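PDB 6H6X: 3-polyprenyl-4-hydroxybenzoate decarboxylase and related decarboxylases from Pelotomaculum thermopropionicum, which probably catalyses prenylated-FMN-dependent decarboxylation as a UbiD-family enzyme and, in reverse, carboxylates 2-furoic acid to 2,5-furandicarboxylic acid. Local coordinates for residues F29-L34 / L44-V49; A69-P74 / S215-Q220; I119-H122 / G128-I131. The protein carries 8 engineered substitutions. All coordinates share one frame; numbering follows the deposited sequence.

Contact 1: residues F29-L34 / L44-V49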
loop_
_atom_site.group_PDB
_atom_site.type_symbol
_atom_site.label_atom_id
_atom_site.label_comp_id
_atom_site.label_asym_id
_atom_site.label_seq_id
_atom_site.Cartn_x
_atom_site.Cartn_y
_atom_site.Cartn_z
ATOM N N PHE B 29 -0.780 28.582 -2.956
ATOM C CA PHE B 29 -0.342 27.397 -2.174
ATOM C C PHE B 29 -1.257 26.815 -1.141
ATOM O O PHE B 29 -1.267 25.594 -0.973
ATOM C CB PHE B 29 1.016 27.610 -1.511
ATOM C CG PHE B 29 2.066 28.133 -2.424
ATOM C CD1 PHE B 29 2.272 27.566 -3.670
ATOM C CD2 PHE B 29 2.894 29.198 -2.024
ATOM C CE1 PHE B 29 3.270 28.054 -4.530
ATOM C CE2 PHE B 29 3.888 29.693 -2.871
ATOM C CZ PHE B 29 4.077 29.113 -4.122
ATOM N N GLU B 30 -2.017 27.625 -0.416
ATOM C CA GLU B 30 -2.816 27.054 0.655
ATOM C C GLU B 30 -3.941 26.170 0.171
ATOM O O GLU B 30 -4.273 25.176 0.847
ATOM C CB GLU B 30 -3.376 28.131 1.589
ATOM C CG GLU B 30 -2.313 28.847 2.407
ATOM C CD GLU B 30 -2.900 29.674 3.554
ATOM O OE1 GLU B 30 -4.086 30.088 3.476
ATOM O OE2 GLU B 30 -2.155 29.878 4.552
ATOM N N ILE B 31 -4.594 26.540 -0.935
ATOM C CA ILE B 31 -5.705 25.701 -1.445
ATOM C C ILE B 31 -5.149 24.318 -1.785
ATOM O O ILE B 31 -5.762 23.313 -1.454
ATOM C CB ILE B 31 -6.394 26.319 -2.685
ATOM C CG1 ILE B 31 -7.307 27.455 -2.252
ATOM C CG2 ILE B 31 -7.207 25.266 -3.457
ATOM C CD1 ILE B 31 -7.920 28.234 -3.391
ATOM N N ALA B 32 -3.970 24.285 -2.417
ATOM C CA ALA B 32 -3.375 23.014 -2.838
ATOM C C ALA B 32 -2.967 22.205 -1.637
ATOM O O ALA B 32 -3.156 20.985 -1.597
ATOM C CB ALA B 32 -2.171 23.283 -3.736
ATOM N N ALA B 33 -2.394 22.887 -0.644
ATOM C CA ALA B 33 -1.966 22.242 0.574
ATOM C C ALA B 33 -3.084 21.645 1.358
ATOM O O ALA B 33 -2.998 20.508 1.834
ATOM C CB ALA B 33 -1.189 23.231 1.419
ATOM N N LEU B 34 -4.180 22.376 1.509
ATOM C CA LEU B 34 -5.335 21.786 2.179
ATOM C C LEU B 34 -5.963 20.727 1.323
ATOM O O LEU B 34 -6.402 19.675 1.817
ATOM C CB LEU B 34 -6.325 22.889 2.499
ATOM C CG LEU B 34 -5.770 23.836 3.565
ATOM C CD1 LEU B 34 -6.392 25.232 3.499
ATOM C CD2 LEU B 34 -6.018 23.151 4.900
ATOM N N LEU B 44 -13.413 19.462 -1.276
ATOM C CA LEU B 44 -13.410 20.643 -0.470
ATOM C C LEU B 44 -13.906 21.853 -1.264
ATOM O O LEU B 44 -13.419 22.146 -2.380
ATOM C CB LEU B 44 -12.009 20.945 0.028
ATOM C CG LEU B 44 -11.328 19.988 0.968
ATOM C CD1 LEU B 44 -9.899 20.482 1.197
ATOM C CD2 LEU B 44 -12.072 19.928 2.276
ATOM N N LEU B 45 -14.837 22.578 -0.647
ATOM C CA LEU B 45 -15.363 23.821 -1.173
ATOM C C LEU B 45 -14.858 24.977 -0.306
ATOM O O LEU B 45 -15.253 25.114 0.837
ATOM C CB LEU B 45 -16.894 23.731 -1.189
ATOM C CG LEU B 45 -17.684 24.978 -1.566
ATOM C CD1 LEU B 45 -17.297 25.600 -2.879
ATOM C CD2 LEU B 45 -19.153 24.562 -1.643
ATOM N N PHE B 46 -13.974 25.798 -0.858
ATOM C CA PHE B 46 -13.402 26.925 -0.169
ATOM C C PHE B 46 -14.271 28.184 -0.306
ATOM O O PHE B 46 -14.167 28.915 -1.331
ATOM C CB PHE B 46 -11.995 27.211 -0.684
ATOM C CG PHE B 46 -11.017 26.079 -0.430
ATOM C CD1 PHE B 46 -10.335 25.977 0.781
ATOM C CD2 PHE B 46 -10.751 25.127 -1.416
ATOM C CE1 PHE B 46 -9.425 24.946 1.011
ATOM C CE2 PHE B 46 -9.838 24.105 -1.196
ATOM C CZ PHE B 46 -9.166 24.015 0.015
ATOM N N GLU B 47 -15.079 28.455 0.736
ATOM C CA GLU B 47 -16.083 29.536 0.712
ATOM C C GLU B 47 -15.524 30.928 0.798
ATOM O O GLU B 47 -16.217 31.864 0.428
ATOM C CB GLU B 47 -17.146 29.357 1.793
ATOM C CG GLU B 47 -17.894 28.036 1.705
ATOM C CD GLU B 47 -19.244 28.035 2.426
ATOM O OE1 GLU B 47 -19.275 28.152 3.674
ATOM O OE2 GLU B 47 -20.288 27.845 1.734
ATOM N N ARG B 48 -14.274 31.079 1.226
ATOM C CA ARG B 48 -13.634 32.386 1.296
ATOM C C ARG B 48 -12.206 32.294 0.831
ATOM O O ARG B 48 -11.350 31.738 1.531
ATOM C CB ARG B 48 -13.685 32.938 2.733
ATOM N N VAL B 49 -11.946 32.854 -0.339
ATOM C CA VAL B 49 -10.636 32.863 -0.918
ATOM C C VAL B 49 -10.174 34.297 -0.947
ATOM O O VAL B 49 -10.843 35.168 -1.482
ATOM C CB VAL B 49 -10.630 32.229 -2.336
ATOM C CG1 VAL B 49 -9.262 32.346 -2.975
ATOM C CG2 VAL B 49 -11.081 30.772 -2.249
#
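F46, on strand 44-46, pushes its phenyl ring against the side of helix 30-34, where I31 and L34, one helical turn apart, receive it. Its CB bond already points at the helix, and CG lies anti to the carbonyl carbon (chi1 -63°), which carries the ring toward I31 and L34. I31 CG2 approaches CE2 from above the ring, at 3.7 Å, and CD2 lies slightly farther from the same methyl; on the CE1 side L34 CD1 comes obliquely to 3.9 Å. At the far end of the ring CZ comes 3.9 Å from L34 CB, which sits in the ring plane at the edge, and 3.8 Å from the I31 backbone O. I31 CG1 stands 4.2 Å from the F46 ring centroid, only 8° off the normal, a CH-pi contact. I31 thus covers one face, with CG1 over the centre and CG2 displaced toward CE2, while L34 CB lies at the edge. Beyond the ring, I31 CD1 extends to V49 CG2 at 4.2 Å, while at the other end L44 CD1 rests 3.6 Å from L34 O. All five touching residues are buried, and the joint is held by shape and apolar packing. V21, V25 and T58 add to the surroundings of F46, V56 touches I31 and V49, and I441 and L443 of the second subunit pack on L34 and L44. The short helix and strand axes pass 10.5 Å apart and run nearly antiparallel (156°), as expected where a connecting helix packs on its sheet and runs back against the strands: this is the packing of a beta-alpha-beta unit, strand 18-21, helix 30-38 and strand 43-46, in the N-terminal UbiD domain.

Contact 2: residues A69-P74 / S215-Q220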
loop_
_atom_site.group_PDB
_atom_site.type_symbol
_atom_site.label_atom_id
_atom_site.label_comp_id
_atom_site.label_asym_id
_atom_site.label_seq_id
_atom_site.Cartn_x
_atom_site.Cartn_y
_atom_site.Cartn_z
ATOM N N ALA B 69 -20.561 6.296 -9.890
ATOM C CA ALA B 69 -21.751 7.142 -9.643
ATOM C C ALA B 69 -21.934 8.262 -10.699
ATOM O O ALA B 69 -23.031 8.435 -11.247
ATOM C CB ALA B 69 -21.685 7.733 -8.265
ATOM N N ALA B 70 -20.851 8.965 -11.050
ATOM C CA ALA B 70 -20.935 10.010 -12.075
ATOM C C ALA B 70 -21.407 9.496 -13.400
ATOM O O ALA B 70 -21.916 10.240 -14.200
ATOM C CB ALA B 70 -19.599 10.726 -12.254
ATOM N N MET B 71 -21.181 8.237 -13.683
ATOM C CA MET B 71 -21.598 7.632 -14.930
ATOM C C MET B 71 -22.916 6.848 -14.770
ATOM O O MET B 71 -23.325 6.176 -15.735
ATOM C CB MET B 71 -20.494 6.664 -15.420
ATOM C CG MET B 71 -19.411 7.294 -16.284
ATOM S SD MET B 71 -18.142 6.051 -16.648
ATOM C CE MET B 71 -17.288 6.113 -15.117
ATOM N N SER B 72 -23.560 6.894 -13.593
ATOM C CA SER B 72 -24.763 6.066 -13.306
ATOM C C SER B 72 -24.568 4.554 -13.552
ATOM O O SER B 72 -25.312 3.949 -14.337
ATOM C CB SER B 72 -25.957 6.571 -14.130
ATOM O OG SER B 72 -26.105 7.955 -13.908
ATOM N N VAL B 73 -23.513 3.988 -12.944
ATOM C CA VAL B 73 -23.221 2.557 -13.012
ATOM C C VAL B 73 -22.638 2.087 -11.702
ATOM O O VAL B 73 -22.086 2.893 -10.905
ATOM C CB VAL B 73 -22.261 2.100 -14.141
ATOM C CG1 VAL B 73 -22.978 1.953 -15.461
ATOM C CG2 VAL B 73 -21.010 2.972 -14.250
ATOM N N PRO B 74 -22.773 0.775 -11.445
ATOM C CA PRO B 74 -21.923 0.255 -10.361
ATOM C C PRO B 74 -20.445 0.160 -10.886
ATOM O O PRO B 74 -20.208 0.061 -12.123
ATOM C CB PRO B 74 -22.552 -1.115 -10.037
ATOM C CG PRO B 74 -23.613 -1.392 -11.107
ATOM C CD PRO B 74 -23.536 -0.297 -12.137
ATOM N N SER B 215 -22.353 13.109 -23.701
ATOM C CA SER B 215 -23.798 12.914 -23.900
ATOM C C SER B 215 -24.247 11.477 -23.658
ATOM O O SER B 215 -25.169 11.256 -22.921
ATOM C CB SER B 215 -24.173 13.323 -25.331
ATOM O OG SER B 215 -24.974 14.437 -25.339
ATOM N N ALA B 216 -23.563 10.510 -24.258
ATOM C CA ALA B 216 -23.844 9.082 -23.977
ATOM C C ALA B 216 -23.682 8.637 -22.531
ATOM O O ALA B 216 -24.307 7.665 -22.123
ATOM C CB ALA B 216 -22.990 8.183 -24.867
ATOM N N LEU B 217 -22.806 9.289 -21.761
ATOM C CA LEU B 217 -22.583 8.858 -20.381
ATOM C C LEU B 217 -23.629 9.437 -19.451
ATOM O O LEU B 217 -23.867 8.912 -18.357
ATOM C CB LEU B 217 -21.192 9.298 -19.886
ATOM C CG LEU B 217 -19.925 8.669 -20.484
ATOM C CD1 LEU B 217 -18.684 9.346 -19.970
ATOM C CD2 LEU B 217 -19.896 7.215 -20.110
ATOM N N LEU B 218 -24.220 10.556 -19.852
ATOM C CA LEU B 218 -25.149 11.237 -18.980
ATOM C C LEU B 218 -26.560 10.646 -19.177
ATOM O O LEU B 218 -26.829 10.025 -20.214
ATOM C CB LEU B 218 -25.135 12.722 -19.272
ATOM C CG LEU B 218 -23.869 13.468 -18.900
ATOM C CD1 LEU B 218 -23.834 14.812 -19.614
ATOM C CD2 LEU B 218 -23.789 13.667 -17.415
ATOM N N PRO B 219 -27.460 10.870 -18.199
ATOM C CA PRO B 219 -28.845 10.423 -18.328
ATOM C C PRO B 219 -29.619 11.074 -19.494
ATOM O O PRO B 219 -30.418 10.402 -20.101
ATOM C CB PRO B 219 -29.469 10.820 -16.978
ATOM C CG PRO B 219 -28.317 10.963 -16.051
ATOM C CD PRO B 219 -27.259 11.560 -16.907
ATOM N N GLN B 220 -29.374 12.362 -19.782
ATOM C CA GLN B 220 -29.957 13.073 -20.934
ATOM C C GLN B 220 -28.827 13.690 -21.794
ATOM O O GLN B 220 -27.779 14.016 -21.261
ATOM C CB GLN B 220 -30.864 14.230 -20.469
ATOM C CG GLN B 220 -31.670 14.021 -19.179
ATOM C CD GLN B 220 -32.857 13.065 -19.317
ATOM O OE1 GLN B 220 -33.452 12.677 -18.302
ATOM N NE2 GLN B 220 -33.253 12.728 -20.560
#
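Two helix C-termini meet here: the end of helix 64-70, which finishes in a Schellman motif at S72, and the end of helix 210-217, which L218 leaves. M71 and L217 carry the contact. Their side chains lie alongside each other and point the same way, with M71 CG 3.9 Å from L217 CD2 and M71 SD 4.1 Å from that same methyl. The methionine chain bends at its last torsion (chi3 -79°), which turns CE away from the leucine methyl that CG and SD touch. The backbones come close as well: the CA atoms of M71 and L217 are 5.7 Å apart, and M71 O comes within 3.8 Å of L217 O, an approach of two carbonyl oxygens that is probably mildly unfavourable, so the apolar side chains carry the joint. Farther out, where both residues are exposed, S72 OG is a loose 4.3 Å from P219 CG. Positive phi at S72 turns the chain out of its helix, with S72 N bonded to A69 O at 2.9 Å. The joint links the N-terminal domain to the Rift-related domain, on the helix that begins with E210, a manganese ligand whose side chain is about 9 Å from that of L217. Helix 75-87 touches both segments, through M78 on M71 and A85 on L217; helix 194-199 adds L198 against M71, and W8 of helix 5-14 touches A70.

Contact 3: residues I119-H122 / G128-I131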
loop_
_atom_site.group_PDB
_atom_site.type_symbol
_atom_site.label_atom_id
_atom_site.label_comp_id
_atom_site.label_asym_id
_atom_site.label_seq_id
_atom_site.Cartn_x
_atom_site.Cartn_y
_atom_site.Cartn_z
ATOM N N ILE B 119 -7.801 31.914 -9.430
ATOM C CA ILE B 119 -7.039 30.898 -10.077
ATOM C C ILE B 119 -5.852 30.615 -9.175
ATOM O O ILE B 119 -5.016 31.489 -8.999
ATOM C CB ILE B 119 -6.587 31.336 -11.467
ATOM C CG1 ILE B 119 -7.816 31.641 -12.317
ATOM C CG2 ILE B 119 -5.711 30.278 -12.130
ATOM C CD1 ILE B 119 -7.515 32.366 -13.576
ATOM N N PRO B 120 -5.738 29.369 -8.656
ATOM C CA PRO B 120 -4.684 29.042 -7.700
ATOM C C PRO B 120 -3.304 28.932 -8.265
ATOM O O PRO B 120 -3.131 28.724 -9.466
ATOM C CB PRO B 120 -5.100 27.656 -7.171
ATOM C CG PRO B 120 -6.518 27.446 -7.624
ATOM C CD PRO B 120 -6.579 28.185 -8.918
ATOM N N THR B 121 -2.328 29.041 -7.375
ATOM C CA THR B 121 -0.935 28.649 -7.644
ATOM C C THR B 121 -0.733 27.363 -6.851
ATOM O O THR B 121 -1.027 27.306 -5.642
ATOM C CB THR B 121 0.011 29.790 -7.233
ATOM O OG1 THR B 121 -0.438 30.995 -7.867
ATOM C CG2 THR B 121 1.397 29.543 -7.681
ATOM N N HIS B 122 -0.338 26.280 -7.526
ATOM C CA HIS B 122 -0.493 24.958 -6.918
ATOM C C HIS B 122 0.765 24.458 -6.146
ATOM O O HIS B 122 0.687 24.154 -4.954
ATOM C CB HIS B 122 -0.946 23.955 -7.975
ATOM C CG HIS B 122 -2.323 24.216 -8.487
ATOM N ND1 HIS B 122 -2.575 25.029 -9.573
ATOM C CD2 HIS B 122 -3.530 23.811 -8.028
ATOM C CE1 HIS B 122 -3.883 25.097 -9.767
ATOM N NE2 HIS B 122 -4.483 24.371 -8.843
ATOM N N GLY B 128 3.338 30.514 -12.109
ATOM C CA GLY B 128 2.325 31.434 -11.620
ATOM C C GLY B 128 1.000 30.686 -11.460
ATOM O O GLY B 128 0.986 29.459 -11.363
ATOM N N PRO B 129 -0.121 31.412 -11.452
ATOM C CA PRO B 129 -1.425 30.765 -11.377
ATOM C C PRO B 129 -1.719 29.951 -12.641
ATOM O O PRO B 129 -1.338 30.358 -13.736
ATOM C CB PRO B 129 -2.383 31.930 -11.268
ATOM C CG PRO B 129 -1.553 33.104 -10.837
ATOM C CD PRO B 129 -0.247 32.875 -11.534
ATOM N N TYR B 130 -2.336 28.781 -12.469
ATOM C CA TYR B 130 -2.691 27.911 -13.588
ATOM C C TYR B 130 -4.133 27.513 -13.540
ATOM O O TYR B 130 -4.654 27.193 -12.478
ATOM C CB TYR B 130 -1.864 26.635 -13.565
ATOM C CG TYR B 130 -0.596 26.724 -14.362
ATOM C CD1 TYR B 130 0.530 27.280 -13.824
ATOM C CD2 TYR B 130 -0.519 26.207 -15.641
ATOM C CE1 TYR B 130 1.713 27.358 -14.540
ATOM C CE2 TYR B 130 0.641 26.278 -16.361
ATOM C CZ TYR B 130 1.760 26.870 -15.781
ATOM O OH TYR B 130 2.939 26.947 -16.450
ATOM N N ILE B 131 -4.767 27.536 -14.705
ATOM C CA ILE B 131 -6.113 26.973 -14.896
ATOM C C ILE B 131 -5.873 25.514 -15.245
ATOM O O ILE B 131 -5.229 25.236 -16.240
ATOM C CB ILE B 131 -6.859 27.690 -16.048
ATOM C CG1 ILE B 131 -7.035 29.182 -15.700
ATOM C CG2 ILE B 131 -8.201 27.035 -16.330
ATOM C CD1 ILE B 131 -7.660 29.983 -16.811
#
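P120 and Y130 make the single hydrogen bond between the segments: Y130 N donates to P120 O at 3.1 Å with an N-H...O angle of 157°, reaching the oxygen almost in line with its C=O bond (167°). The same oxygen takes a second, weaker contact, a CA-H...O approach from P129 CA at 3.3 Å (133° at the hydrogen), so neighbouring backbone groups of P129 and Y130 both grip P120 O. Apolar contacts flank this point. The branch methyl of I119, CG2, is anti to the backbone N and thereby faces P129, whose CB is 3.8 Å away; it also sits tightly against Y130 O at 3.3 Å. The longer arm of I119 continues toward I131, where its CD1 crosses the I131 side chain, 3.9 Å from CG1. T121 lies against the residues just before the strand: its CG2 is 3.7 Å from G128 O, and its OG1 is 3.8 Å from P129 CG. Aromatic groups form the third set. H122 turns its ring edge to the strand, with CE1 in plane 3.5 Å from Y130 O, while P120 CB covers one face of the imidazole toward the rim. NE2 of that ring bonds to T288, whereas ND1 is buried with no partner in the model. Y130 directs its ring away to F257 and R152, which binds prenylated FMN, and its OH bonds to E254. Both segments belong to the Rift-related domain, where P129 and I131 pair by backbone bonds with V155 and L153 of strand 146-157. The chemistry implies that one fairly straight amide bond, with proline and isoleucine packing, joins the loop to the first residues of strand 130-139, while the buried imidazole, with a partner at NE2 alone, is consistent with a neutral ring.

In the fold
Contacts 1 and 3 are neighbours, their centres 12 Å apart on the same side of the chain's centre. They touch directly: F29 N lies 3.0 Å from T121 O, probably a hydrogen bond, and A32 CB packs on H122 O. The helix of the N-terminal domain is thus joined to the loop that leads into strand 130-139 of the Rift-related domain. Contact 2 lies about 29 Å from contact 1 and 30 Å from contact 3, centre to centre, across the chain's centre from contact 3. In sequence contact 1 closes first, and contact 3 is nested within the long loop that contact 2 closes. The N-terminal domain therefore meets the cofactor-binding domain at no fewer than two well-separated places.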